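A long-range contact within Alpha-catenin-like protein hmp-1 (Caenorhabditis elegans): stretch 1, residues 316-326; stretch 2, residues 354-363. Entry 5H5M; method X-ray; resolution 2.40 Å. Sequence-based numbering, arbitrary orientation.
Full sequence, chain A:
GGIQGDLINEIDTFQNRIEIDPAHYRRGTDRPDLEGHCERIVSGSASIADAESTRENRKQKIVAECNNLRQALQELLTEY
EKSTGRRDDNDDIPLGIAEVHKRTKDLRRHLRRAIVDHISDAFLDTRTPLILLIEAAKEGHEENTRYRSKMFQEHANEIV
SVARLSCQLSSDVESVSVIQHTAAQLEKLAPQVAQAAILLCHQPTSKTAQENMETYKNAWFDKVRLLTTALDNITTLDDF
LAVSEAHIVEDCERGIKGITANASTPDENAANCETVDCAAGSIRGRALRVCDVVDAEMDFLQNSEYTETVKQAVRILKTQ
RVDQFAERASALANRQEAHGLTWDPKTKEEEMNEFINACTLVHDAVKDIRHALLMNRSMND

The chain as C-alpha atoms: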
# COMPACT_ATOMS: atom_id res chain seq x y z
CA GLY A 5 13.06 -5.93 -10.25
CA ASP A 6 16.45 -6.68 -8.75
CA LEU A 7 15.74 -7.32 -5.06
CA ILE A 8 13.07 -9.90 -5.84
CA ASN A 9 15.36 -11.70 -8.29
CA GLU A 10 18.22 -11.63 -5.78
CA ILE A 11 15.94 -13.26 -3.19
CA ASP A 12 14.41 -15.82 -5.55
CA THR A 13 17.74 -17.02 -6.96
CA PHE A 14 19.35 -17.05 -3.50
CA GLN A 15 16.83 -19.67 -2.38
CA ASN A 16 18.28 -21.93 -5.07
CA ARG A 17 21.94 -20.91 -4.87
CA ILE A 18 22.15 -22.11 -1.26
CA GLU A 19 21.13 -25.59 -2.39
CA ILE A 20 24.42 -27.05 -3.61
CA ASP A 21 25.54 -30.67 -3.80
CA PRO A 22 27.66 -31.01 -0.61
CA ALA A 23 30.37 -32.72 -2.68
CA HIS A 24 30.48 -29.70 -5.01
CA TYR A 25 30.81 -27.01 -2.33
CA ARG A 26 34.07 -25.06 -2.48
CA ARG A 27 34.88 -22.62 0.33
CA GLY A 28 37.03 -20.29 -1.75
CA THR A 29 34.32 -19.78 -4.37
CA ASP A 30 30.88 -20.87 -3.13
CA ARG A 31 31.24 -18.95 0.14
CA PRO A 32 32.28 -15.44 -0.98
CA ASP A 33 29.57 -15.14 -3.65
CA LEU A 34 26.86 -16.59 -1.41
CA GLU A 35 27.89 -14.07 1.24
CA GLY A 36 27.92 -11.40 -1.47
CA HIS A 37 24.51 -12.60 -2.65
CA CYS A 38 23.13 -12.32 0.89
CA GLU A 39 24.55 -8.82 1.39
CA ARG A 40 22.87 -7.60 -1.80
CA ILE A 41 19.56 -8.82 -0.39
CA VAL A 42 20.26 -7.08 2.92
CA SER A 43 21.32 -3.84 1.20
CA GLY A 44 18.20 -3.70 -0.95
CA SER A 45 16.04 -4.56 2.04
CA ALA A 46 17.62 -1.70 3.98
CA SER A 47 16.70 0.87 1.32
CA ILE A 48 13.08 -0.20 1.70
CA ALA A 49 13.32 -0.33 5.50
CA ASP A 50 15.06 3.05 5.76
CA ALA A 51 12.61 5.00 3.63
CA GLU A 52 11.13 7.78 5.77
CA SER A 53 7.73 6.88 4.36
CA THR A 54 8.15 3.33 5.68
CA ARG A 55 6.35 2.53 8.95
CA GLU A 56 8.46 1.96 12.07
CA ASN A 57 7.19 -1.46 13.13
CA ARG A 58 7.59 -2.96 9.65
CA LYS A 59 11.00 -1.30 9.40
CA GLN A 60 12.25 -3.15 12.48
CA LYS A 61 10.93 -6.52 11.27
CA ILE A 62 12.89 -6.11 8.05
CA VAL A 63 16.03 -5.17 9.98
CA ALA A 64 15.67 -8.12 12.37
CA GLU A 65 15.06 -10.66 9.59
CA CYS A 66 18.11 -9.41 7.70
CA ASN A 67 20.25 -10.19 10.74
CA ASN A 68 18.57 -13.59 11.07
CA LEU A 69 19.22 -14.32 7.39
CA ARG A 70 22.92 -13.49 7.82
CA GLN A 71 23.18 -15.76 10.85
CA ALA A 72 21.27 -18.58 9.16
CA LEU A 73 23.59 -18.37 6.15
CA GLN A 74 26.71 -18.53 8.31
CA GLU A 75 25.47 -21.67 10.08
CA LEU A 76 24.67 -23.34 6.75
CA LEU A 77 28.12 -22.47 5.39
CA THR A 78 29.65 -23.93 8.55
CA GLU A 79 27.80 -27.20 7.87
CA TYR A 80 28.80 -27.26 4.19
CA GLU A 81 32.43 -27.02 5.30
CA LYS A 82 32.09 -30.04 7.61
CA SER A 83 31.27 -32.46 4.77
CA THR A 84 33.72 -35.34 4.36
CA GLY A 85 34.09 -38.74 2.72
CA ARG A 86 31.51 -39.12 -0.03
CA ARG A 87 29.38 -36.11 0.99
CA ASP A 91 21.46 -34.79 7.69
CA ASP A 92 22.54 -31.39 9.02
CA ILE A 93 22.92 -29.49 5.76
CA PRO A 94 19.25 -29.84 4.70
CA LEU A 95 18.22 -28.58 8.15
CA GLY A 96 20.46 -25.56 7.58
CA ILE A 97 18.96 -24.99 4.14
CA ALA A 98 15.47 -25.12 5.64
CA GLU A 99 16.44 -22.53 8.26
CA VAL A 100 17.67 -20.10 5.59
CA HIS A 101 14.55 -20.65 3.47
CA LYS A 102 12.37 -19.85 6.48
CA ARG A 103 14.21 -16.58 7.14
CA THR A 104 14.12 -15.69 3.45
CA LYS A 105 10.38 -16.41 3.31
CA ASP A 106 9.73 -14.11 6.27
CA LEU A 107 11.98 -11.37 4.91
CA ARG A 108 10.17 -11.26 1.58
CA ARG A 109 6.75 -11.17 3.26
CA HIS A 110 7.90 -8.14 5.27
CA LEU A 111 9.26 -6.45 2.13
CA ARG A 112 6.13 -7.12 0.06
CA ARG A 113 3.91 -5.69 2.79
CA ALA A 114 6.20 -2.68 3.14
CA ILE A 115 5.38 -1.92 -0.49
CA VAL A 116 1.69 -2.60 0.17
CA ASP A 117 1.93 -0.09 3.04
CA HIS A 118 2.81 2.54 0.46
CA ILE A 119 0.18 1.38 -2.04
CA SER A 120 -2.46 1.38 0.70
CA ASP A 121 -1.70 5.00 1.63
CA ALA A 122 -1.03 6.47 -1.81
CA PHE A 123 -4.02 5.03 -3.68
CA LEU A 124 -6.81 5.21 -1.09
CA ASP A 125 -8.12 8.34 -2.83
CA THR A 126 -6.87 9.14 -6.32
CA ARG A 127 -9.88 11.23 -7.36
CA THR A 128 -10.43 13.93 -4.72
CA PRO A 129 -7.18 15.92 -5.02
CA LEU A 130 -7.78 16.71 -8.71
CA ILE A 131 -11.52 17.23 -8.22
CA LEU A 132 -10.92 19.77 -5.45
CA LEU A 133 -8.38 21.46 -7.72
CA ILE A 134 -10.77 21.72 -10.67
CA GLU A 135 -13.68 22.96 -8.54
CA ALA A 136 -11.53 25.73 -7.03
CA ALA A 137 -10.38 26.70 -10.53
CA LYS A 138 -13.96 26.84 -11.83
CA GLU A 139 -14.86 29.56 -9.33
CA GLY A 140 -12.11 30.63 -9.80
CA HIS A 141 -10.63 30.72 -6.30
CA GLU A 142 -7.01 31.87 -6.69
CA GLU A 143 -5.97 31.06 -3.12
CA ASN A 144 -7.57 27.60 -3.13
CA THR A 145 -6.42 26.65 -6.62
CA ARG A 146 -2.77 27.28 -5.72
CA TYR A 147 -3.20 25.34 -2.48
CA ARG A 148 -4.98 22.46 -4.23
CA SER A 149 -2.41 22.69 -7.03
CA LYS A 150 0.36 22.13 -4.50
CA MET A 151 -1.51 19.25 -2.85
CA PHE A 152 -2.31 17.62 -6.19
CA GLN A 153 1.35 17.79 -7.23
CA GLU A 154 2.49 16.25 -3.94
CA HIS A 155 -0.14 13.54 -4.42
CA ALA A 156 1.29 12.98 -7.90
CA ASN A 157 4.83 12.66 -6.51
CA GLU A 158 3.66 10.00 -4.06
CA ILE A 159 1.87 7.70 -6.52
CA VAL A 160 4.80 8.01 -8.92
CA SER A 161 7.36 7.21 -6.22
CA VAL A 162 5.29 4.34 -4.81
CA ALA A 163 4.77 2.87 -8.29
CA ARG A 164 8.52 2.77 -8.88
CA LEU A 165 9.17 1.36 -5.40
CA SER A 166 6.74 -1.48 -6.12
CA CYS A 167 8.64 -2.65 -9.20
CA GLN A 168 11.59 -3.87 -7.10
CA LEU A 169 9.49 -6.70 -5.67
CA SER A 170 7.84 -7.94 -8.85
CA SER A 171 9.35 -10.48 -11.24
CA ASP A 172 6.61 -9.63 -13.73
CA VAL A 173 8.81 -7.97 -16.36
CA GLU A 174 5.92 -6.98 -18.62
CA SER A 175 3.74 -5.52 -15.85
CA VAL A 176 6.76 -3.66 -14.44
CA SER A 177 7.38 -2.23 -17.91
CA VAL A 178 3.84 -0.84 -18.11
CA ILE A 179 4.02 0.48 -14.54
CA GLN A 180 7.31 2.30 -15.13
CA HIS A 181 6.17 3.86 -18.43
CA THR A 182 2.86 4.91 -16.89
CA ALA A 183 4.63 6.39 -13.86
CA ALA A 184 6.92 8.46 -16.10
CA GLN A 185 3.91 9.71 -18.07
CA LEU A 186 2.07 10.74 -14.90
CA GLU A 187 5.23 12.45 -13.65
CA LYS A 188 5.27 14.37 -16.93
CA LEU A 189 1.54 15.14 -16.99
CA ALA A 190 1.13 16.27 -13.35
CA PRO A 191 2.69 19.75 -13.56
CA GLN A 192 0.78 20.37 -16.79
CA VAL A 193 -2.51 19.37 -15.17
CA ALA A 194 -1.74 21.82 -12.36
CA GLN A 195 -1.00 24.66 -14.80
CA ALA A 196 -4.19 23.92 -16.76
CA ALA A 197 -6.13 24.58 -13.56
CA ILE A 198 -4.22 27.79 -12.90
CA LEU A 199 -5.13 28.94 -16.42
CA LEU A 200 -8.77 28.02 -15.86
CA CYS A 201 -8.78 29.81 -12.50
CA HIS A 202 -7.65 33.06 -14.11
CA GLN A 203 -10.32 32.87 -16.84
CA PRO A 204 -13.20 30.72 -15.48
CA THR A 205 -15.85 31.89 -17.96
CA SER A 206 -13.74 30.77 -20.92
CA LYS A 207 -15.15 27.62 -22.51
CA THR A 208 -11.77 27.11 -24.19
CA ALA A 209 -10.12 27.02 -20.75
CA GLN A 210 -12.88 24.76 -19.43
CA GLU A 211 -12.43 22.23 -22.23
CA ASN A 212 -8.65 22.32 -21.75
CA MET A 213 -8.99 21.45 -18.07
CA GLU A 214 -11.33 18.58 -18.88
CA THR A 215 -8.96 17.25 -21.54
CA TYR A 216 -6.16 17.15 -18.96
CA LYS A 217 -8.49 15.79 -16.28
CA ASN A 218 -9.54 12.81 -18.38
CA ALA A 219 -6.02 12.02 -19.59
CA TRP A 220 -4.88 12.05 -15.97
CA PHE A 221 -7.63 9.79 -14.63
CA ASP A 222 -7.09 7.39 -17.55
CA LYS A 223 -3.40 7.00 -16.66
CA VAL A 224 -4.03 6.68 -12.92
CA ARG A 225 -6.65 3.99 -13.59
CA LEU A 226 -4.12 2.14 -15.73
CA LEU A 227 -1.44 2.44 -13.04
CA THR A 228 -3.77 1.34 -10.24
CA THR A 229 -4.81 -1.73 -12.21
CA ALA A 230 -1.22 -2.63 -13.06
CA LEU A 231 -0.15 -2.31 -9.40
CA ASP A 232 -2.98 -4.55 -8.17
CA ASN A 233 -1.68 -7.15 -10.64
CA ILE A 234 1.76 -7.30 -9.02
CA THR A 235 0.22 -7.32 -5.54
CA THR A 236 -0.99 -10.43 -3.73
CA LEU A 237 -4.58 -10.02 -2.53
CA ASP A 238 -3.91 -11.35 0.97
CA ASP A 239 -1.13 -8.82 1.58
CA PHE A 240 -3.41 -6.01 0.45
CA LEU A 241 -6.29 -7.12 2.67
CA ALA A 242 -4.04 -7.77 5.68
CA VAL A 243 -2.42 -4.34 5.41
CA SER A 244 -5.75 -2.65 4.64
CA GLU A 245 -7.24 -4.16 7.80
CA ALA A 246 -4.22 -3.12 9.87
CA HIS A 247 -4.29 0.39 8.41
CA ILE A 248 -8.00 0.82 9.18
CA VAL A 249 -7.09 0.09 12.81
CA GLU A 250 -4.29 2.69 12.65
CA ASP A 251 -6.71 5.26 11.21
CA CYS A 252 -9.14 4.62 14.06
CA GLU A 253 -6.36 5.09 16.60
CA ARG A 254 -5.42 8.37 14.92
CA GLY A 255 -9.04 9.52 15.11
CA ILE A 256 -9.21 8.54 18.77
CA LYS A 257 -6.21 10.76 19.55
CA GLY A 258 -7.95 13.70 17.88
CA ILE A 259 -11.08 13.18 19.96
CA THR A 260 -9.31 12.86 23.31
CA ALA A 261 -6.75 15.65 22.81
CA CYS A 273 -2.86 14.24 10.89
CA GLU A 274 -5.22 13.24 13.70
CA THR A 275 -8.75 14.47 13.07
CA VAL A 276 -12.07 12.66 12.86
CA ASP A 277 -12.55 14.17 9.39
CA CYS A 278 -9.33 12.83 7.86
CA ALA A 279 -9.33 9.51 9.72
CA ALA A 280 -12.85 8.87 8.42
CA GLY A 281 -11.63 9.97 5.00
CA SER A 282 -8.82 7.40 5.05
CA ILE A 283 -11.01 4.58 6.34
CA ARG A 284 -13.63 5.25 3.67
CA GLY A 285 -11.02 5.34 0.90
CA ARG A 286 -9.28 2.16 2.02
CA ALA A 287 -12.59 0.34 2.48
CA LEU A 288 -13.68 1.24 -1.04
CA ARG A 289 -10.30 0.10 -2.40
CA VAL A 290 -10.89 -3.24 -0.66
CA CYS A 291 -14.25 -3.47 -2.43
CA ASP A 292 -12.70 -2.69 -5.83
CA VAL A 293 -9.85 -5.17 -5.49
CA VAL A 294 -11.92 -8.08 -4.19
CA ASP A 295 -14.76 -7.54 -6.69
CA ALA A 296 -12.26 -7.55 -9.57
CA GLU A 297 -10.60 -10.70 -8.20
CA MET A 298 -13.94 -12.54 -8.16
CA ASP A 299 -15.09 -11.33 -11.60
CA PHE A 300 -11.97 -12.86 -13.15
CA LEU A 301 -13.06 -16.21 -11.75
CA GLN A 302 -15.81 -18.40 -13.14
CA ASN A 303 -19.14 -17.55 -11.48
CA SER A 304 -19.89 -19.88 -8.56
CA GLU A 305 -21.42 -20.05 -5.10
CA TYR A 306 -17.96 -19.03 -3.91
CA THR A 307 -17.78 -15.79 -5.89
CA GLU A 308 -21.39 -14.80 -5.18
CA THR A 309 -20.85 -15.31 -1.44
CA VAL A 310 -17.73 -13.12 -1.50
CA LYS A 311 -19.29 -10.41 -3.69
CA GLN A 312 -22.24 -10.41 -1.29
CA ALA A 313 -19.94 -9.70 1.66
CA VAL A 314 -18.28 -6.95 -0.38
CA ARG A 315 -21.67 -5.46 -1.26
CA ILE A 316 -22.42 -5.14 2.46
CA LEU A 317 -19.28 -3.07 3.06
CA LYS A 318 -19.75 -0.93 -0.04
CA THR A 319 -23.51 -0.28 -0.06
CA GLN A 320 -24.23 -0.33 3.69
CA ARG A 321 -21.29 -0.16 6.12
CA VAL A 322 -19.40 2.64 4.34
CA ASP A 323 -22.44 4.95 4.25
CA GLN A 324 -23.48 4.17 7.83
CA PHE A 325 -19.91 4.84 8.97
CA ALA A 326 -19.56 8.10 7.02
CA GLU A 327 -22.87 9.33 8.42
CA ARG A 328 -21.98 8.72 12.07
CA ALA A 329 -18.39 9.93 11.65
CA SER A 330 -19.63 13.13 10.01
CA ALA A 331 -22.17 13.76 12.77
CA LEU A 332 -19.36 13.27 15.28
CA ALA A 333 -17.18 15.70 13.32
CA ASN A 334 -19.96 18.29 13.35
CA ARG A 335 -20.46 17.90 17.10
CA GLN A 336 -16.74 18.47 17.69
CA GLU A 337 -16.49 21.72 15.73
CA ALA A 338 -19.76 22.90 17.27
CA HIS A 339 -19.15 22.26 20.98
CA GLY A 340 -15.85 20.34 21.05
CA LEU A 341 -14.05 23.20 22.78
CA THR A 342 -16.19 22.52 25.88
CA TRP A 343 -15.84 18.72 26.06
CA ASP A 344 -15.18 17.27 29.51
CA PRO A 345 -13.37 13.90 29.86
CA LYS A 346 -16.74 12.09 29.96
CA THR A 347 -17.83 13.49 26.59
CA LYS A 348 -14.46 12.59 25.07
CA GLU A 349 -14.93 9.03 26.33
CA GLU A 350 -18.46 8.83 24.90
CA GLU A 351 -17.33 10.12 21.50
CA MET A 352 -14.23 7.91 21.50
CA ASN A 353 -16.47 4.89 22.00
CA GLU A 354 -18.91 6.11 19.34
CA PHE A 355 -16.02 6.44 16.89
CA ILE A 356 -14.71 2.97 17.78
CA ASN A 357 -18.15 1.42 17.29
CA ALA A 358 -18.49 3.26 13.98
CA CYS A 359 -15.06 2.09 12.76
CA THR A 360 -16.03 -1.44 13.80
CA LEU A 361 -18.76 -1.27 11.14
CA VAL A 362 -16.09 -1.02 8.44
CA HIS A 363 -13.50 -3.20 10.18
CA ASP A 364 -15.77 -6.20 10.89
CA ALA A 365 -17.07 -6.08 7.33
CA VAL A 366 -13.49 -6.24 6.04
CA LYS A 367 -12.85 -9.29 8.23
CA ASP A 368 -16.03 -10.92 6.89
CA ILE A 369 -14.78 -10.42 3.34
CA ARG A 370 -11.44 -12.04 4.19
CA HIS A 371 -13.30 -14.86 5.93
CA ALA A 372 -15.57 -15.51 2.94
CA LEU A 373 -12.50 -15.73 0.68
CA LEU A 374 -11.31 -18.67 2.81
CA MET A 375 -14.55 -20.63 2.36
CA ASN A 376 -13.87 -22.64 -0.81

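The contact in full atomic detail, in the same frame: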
# COMPACT_ATOMS: atom_id res chain seq x y z
N ILE A 316 -22.02 -5.61 1.14
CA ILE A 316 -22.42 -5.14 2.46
C ILE A 316 -21.54 -3.97 2.92
O ILE A 316 -22.03 -2.95 3.40
CB ILE A 316 -22.35 -6.27 3.50
CG1 ILE A 316 -23.41 -7.33 3.19
CG2 ILE A 316 -22.55 -5.72 4.92
CD1 ILE A 316 -23.46 -8.46 4.20
N LEU A 317 -20.23 -4.13 2.76
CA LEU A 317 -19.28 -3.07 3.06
C LEU A 317 -19.56 -1.83 2.21
O LEU A 317 -19.73 -0.73 2.74
CB LEU A 317 -17.85 -3.54 2.84
CG LEU A 317 -16.76 -2.50 3.10
CD1 LEU A 317 -16.80 -2.04 4.55
CD2 LEU A 317 -15.38 -3.05 2.75
N LYS A 318 -19.64 -2.03 0.90
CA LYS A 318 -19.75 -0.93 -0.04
C LYS A 318 -21.08 -0.18 0.02
O LYS A 318 -21.10 1.05 0.02
CB LYS A 318 -19.52 -1.43 -1.47
CG LYS A 318 -19.63 -0.34 -2.52
CD LYS A 318 -18.87 -0.69 -3.78
CE LYS A 318 -18.83 0.48 -4.75
NZ LYS A 318 -18.05 0.15 -5.98
N THR A 319 -22.19 -0.91 0.05
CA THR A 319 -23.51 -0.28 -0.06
C THR A 319 -24.19 -0.01 1.28
O THR A 319 -25.23 0.66 1.32
CB THR A 319 -24.46 -1.12 -0.94
OG1 THR A 319 -24.87 -2.30 -0.22
CG2 THR A 319 -23.79 -1.53 -2.24
N GLN A 320 -23.63 -0.54 2.36
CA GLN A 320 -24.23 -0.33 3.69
C GLN A 320 -23.25 0.25 4.71
O GLN A 320 -23.44 1.36 5.20
CB GLN A 320 -24.81 -1.63 4.24
CG GLN A 320 -26.01 -2.17 3.48
CD GLN A 320 -26.54 -3.46 4.08
OE1 GLN A 320 -26.01 -3.96 5.06
NE2 GLN A 320 -27.60 -3.99 3.49
N ARG A 321 -22.20 -0.51 5.02
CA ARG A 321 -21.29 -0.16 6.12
C ARG A 321 -20.57 1.17 5.89
O ARG A 321 -20.44 1.97 6.82
CB ARG A 321 -20.27 -1.27 6.33
CG ARG A 321 -20.88 -2.62 6.68
CD ARG A 321 -21.64 -2.57 8.01
NE ARG A 321 -22.31 -3.83 8.31
CZ ARG A 321 -23.61 -4.04 8.12
NH1 ARG A 321 -24.38 -3.07 7.64
NH2 ARG A 321 -24.15 -5.22 8.42
N VAL A 322 -20.12 1.41 4.67
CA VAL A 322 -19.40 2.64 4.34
C VAL A 322 -20.27 3.89 4.55
O VAL A 322 -19.83 4.87 5.13
CB VAL A 322 -18.86 2.60 2.89
CG1 VAL A 322 -18.47 3.98 2.42
CG2 VAL A 322 -17.67 1.65 2.79
N ASP A 323 -21.51 3.83 4.08
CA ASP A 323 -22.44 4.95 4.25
C ASP A 323 -22.81 5.17 5.71
O ASP A 323 -22.80 6.31 6.19
CB ASP A 323 -23.71 4.72 3.42
CG ASP A 323 -23.47 4.87 1.94
OD1 ASP A 323 -22.54 5.62 1.56
OD2 ASP A 323 -24.22 4.26 1.14
N GLN A 324 -23.13 4.09 6.41
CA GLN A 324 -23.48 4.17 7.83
C GLN A 324 -22.32 4.73 8.65
O GLN A 324 -22.53 5.48 9.60
CB GLN A 324 -23.89 2.79 8.36
CG GLN A 324 -25.14 2.22 7.73
CD GLN A 324 -25.38 0.77 8.10
OE1 GLN A 324 -24.63 0.19 8.89
NE2 GLN A 324 -26.42 0.18 7.54
N PHE A 325 -21.10 4.34 8.29
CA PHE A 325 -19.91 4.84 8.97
C PHE A 325 -19.70 6.33 8.70
O PHE A 325 -19.47 7.10 9.63
CB PHE A 325 -18.67 4.05 8.53
CG PHE A 325 -17.38 4.72 8.88
CD1 PHE A 325 -16.93 4.74 10.20
CD2 PHE A 325 -16.61 5.34 7.91
CE1 PHE A 325 -15.74 5.36 10.53
CE2 PHE A 325 -15.41 5.96 8.24
CZ PHE A 325 -14.98 5.97 9.55
N ALA A 326 -19.77 6.71 7.43
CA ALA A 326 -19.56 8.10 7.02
C ALA A 326 -20.57 9.02 7.68
O ALA A 326 -20.25 10.16 8.04
CB ALA A 326 -19.63 8.22 5.51
N GLU A 354 -18.05 6.00 20.51
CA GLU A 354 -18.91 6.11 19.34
C GLU A 354 -18.11 5.99 18.05
O GLU A 354 -18.57 5.41 17.07
CB GLU A 354 -19.68 7.44 19.35
CG GLU A 354 -20.43 7.76 18.06
CD GLU A 354 -21.48 6.72 17.68
OE1 GLU A 354 -21.88 5.91 18.54
OE2 GLU A 354 -21.90 6.72 16.50
N PHE A 355 -16.90 6.54 18.05
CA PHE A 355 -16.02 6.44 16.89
C PHE A 355 -15.52 5.01 16.70
O PHE A 355 -15.47 4.52 15.58
CB PHE A 355 -14.84 7.40 17.03
CG PHE A 355 -14.02 7.53 15.78
CD1 PHE A 355 -14.59 8.03 14.62
CD2 PHE A 355 -12.69 7.17 15.76
CE1 PHE A 355 -13.84 8.16 13.46
CE2 PHE A 355 -11.93 7.29 14.61
CZ PHE A 355 -12.51 7.80 13.45
N ILE A 356 -15.16 4.36 17.80
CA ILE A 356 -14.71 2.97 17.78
C ILE A 356 -15.80 2.05 17.25
O ILE A 356 -15.54 1.19 16.40
CB ILE A 356 -14.27 2.49 19.18
CG1 ILE A 356 -12.92 3.11 19.55
CG2 ILE A 356 -14.17 0.97 19.23
CD1 ILE A 356 -12.44 2.73 20.94
N ASN A 357 -17.02 2.22 17.75
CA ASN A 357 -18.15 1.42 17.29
C ASN A 357 -18.46 1.68 15.82
O ASN A 357 -18.88 0.77 15.11
CB ASN A 357 -19.39 1.69 18.14
CG ASN A 357 -19.23 1.21 19.57
OD1 ASN A 357 -18.47 0.29 19.84
ND2 ASN A 357 -19.96 1.83 20.49
N ALA A 358 -18.27 2.91 15.38
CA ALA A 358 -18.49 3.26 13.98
C ALA A 358 -17.42 2.62 13.08
O ALA A 358 -17.74 2.07 12.03
CB ALA A 358 -18.50 4.76 13.79
N CYS A 359 -16.17 2.70 13.51
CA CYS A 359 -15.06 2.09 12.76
C CYS A 359 -15.23 0.58 12.68
O CYS A 359 -14.83 -0.05 11.70
CB CYS A 359 -13.72 2.44 13.40
SG CYS A 359 -13.23 4.16 13.26
N THR A 360 -15.82 0.01 13.72
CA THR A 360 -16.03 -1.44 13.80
C THR A 360 -17.00 -1.91 12.71
O THR A 360 -16.90 -3.05 12.24
CB THR A 360 -16.53 -1.82 15.21
OG1 THR A 360 -15.55 -1.44 16.18
CG2 THR A 360 -16.75 -3.32 15.33
N LEU A 361 -17.91 -1.04 12.31
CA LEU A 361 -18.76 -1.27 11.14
C LEU A 361 -17.92 -1.66 9.92
O LEU A 361 -18.13 -2.71 9.31
CB LEU A 361 -19.58 -0.03 10.80
CG LEU A 361 -21.04 0.12 11.22
CD1 LEU A 361 -21.29 -0.41 12.62
CD2 LEU A 361 -21.45 1.58 11.12
N VAL A 362 -16.97 -0.80 9.58
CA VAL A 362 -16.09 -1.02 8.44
C VAL A 362 -15.15 -2.19 8.66
O VAL A 362 -14.98 -3.05 7.80
CB VAL A 362 -15.26 0.25 8.13
CG1 VAL A 362 -14.25 -0.02 7.02
CG2 VAL A 362 -16.18 1.41 7.74
N HIS A 363 -14.54 -2.23 9.85
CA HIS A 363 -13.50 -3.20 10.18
C HIS A 363 -14.01 -4.65 10.19
O HIS A 363 -13.39 -5.54 9.60
CB HIS A 363 -12.88 -2.85 11.53
CG HIS A 363 -11.63 -3.62 11.84
ND1 HIS A 363 -11.54 -4.47 12.92
CD2 HIS A 363 -10.43 -3.66 11.23
CE1 HIS A 363 -10.33 -5.01 12.95
NE2 HIS A 363 -9.64 -4.53 11.94

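This is an antiparallel helix-helix contact held by apolar packing, with no hydrogen bond crossing it and with Phe 325 giving the largest single share of the buried surface. The axes run at 164° to each other and approach to 8.7 Å, and together the two stretches bury 417 Å².

Phe 325 is the knob. Its CA-to-CB bond points toward the partner helix, and chi1 in t (165°) lays the ring among Phe 355, Ala 358, Cys 359 and Val 362. Ring atom CG lies 3.7 Å from Val 362 CG2, CD1 lies 3.9 Å from Ala 358 CB, and CE1 lies 3.9 Å from Cys 359 SG. Alanine suits the position facing this ring: the CA atoms of Phe 325 and Ala 358 are only 5.4 Å apart, and Phe 325 CD1 lies 3.3 Å from Ala 358 O. Phe 355 starts sideways, but its end swings nearer, bringing its CE1 to 4.5 Å from Phe 325 CE1.

One turn along, Val 362 carries the packing onward. Its branched side chain bridges two neighbours: CG2 touches the Phe 325 ring, while CG1 sits 4.1 Å from Leu 317 CD1. Leu 317 leaves its backbone sideways, yet is long enough for its end to reach in.

The more exposed flank is made by Leu 361, Arg 321 and Gln 324. Leu 361 points toward stretch 1 with an off-rotamer chi1 of -99°, placing CD2 3.9 Å from Gln 324 CB and 4.0 Å from Phe 325 N. Arg 321 also points inward, and its closest atom is the aliphatic CD, 4.2 Å from Leu 361 CG and 3.7 Å from Leu 361 O. The design rule is legible: one large aromatic set among an alanine, a cysteine, a valine and the end of a second phenylalanine, with Arg 321 and Gln 324 flanking Leu 361 at the edge.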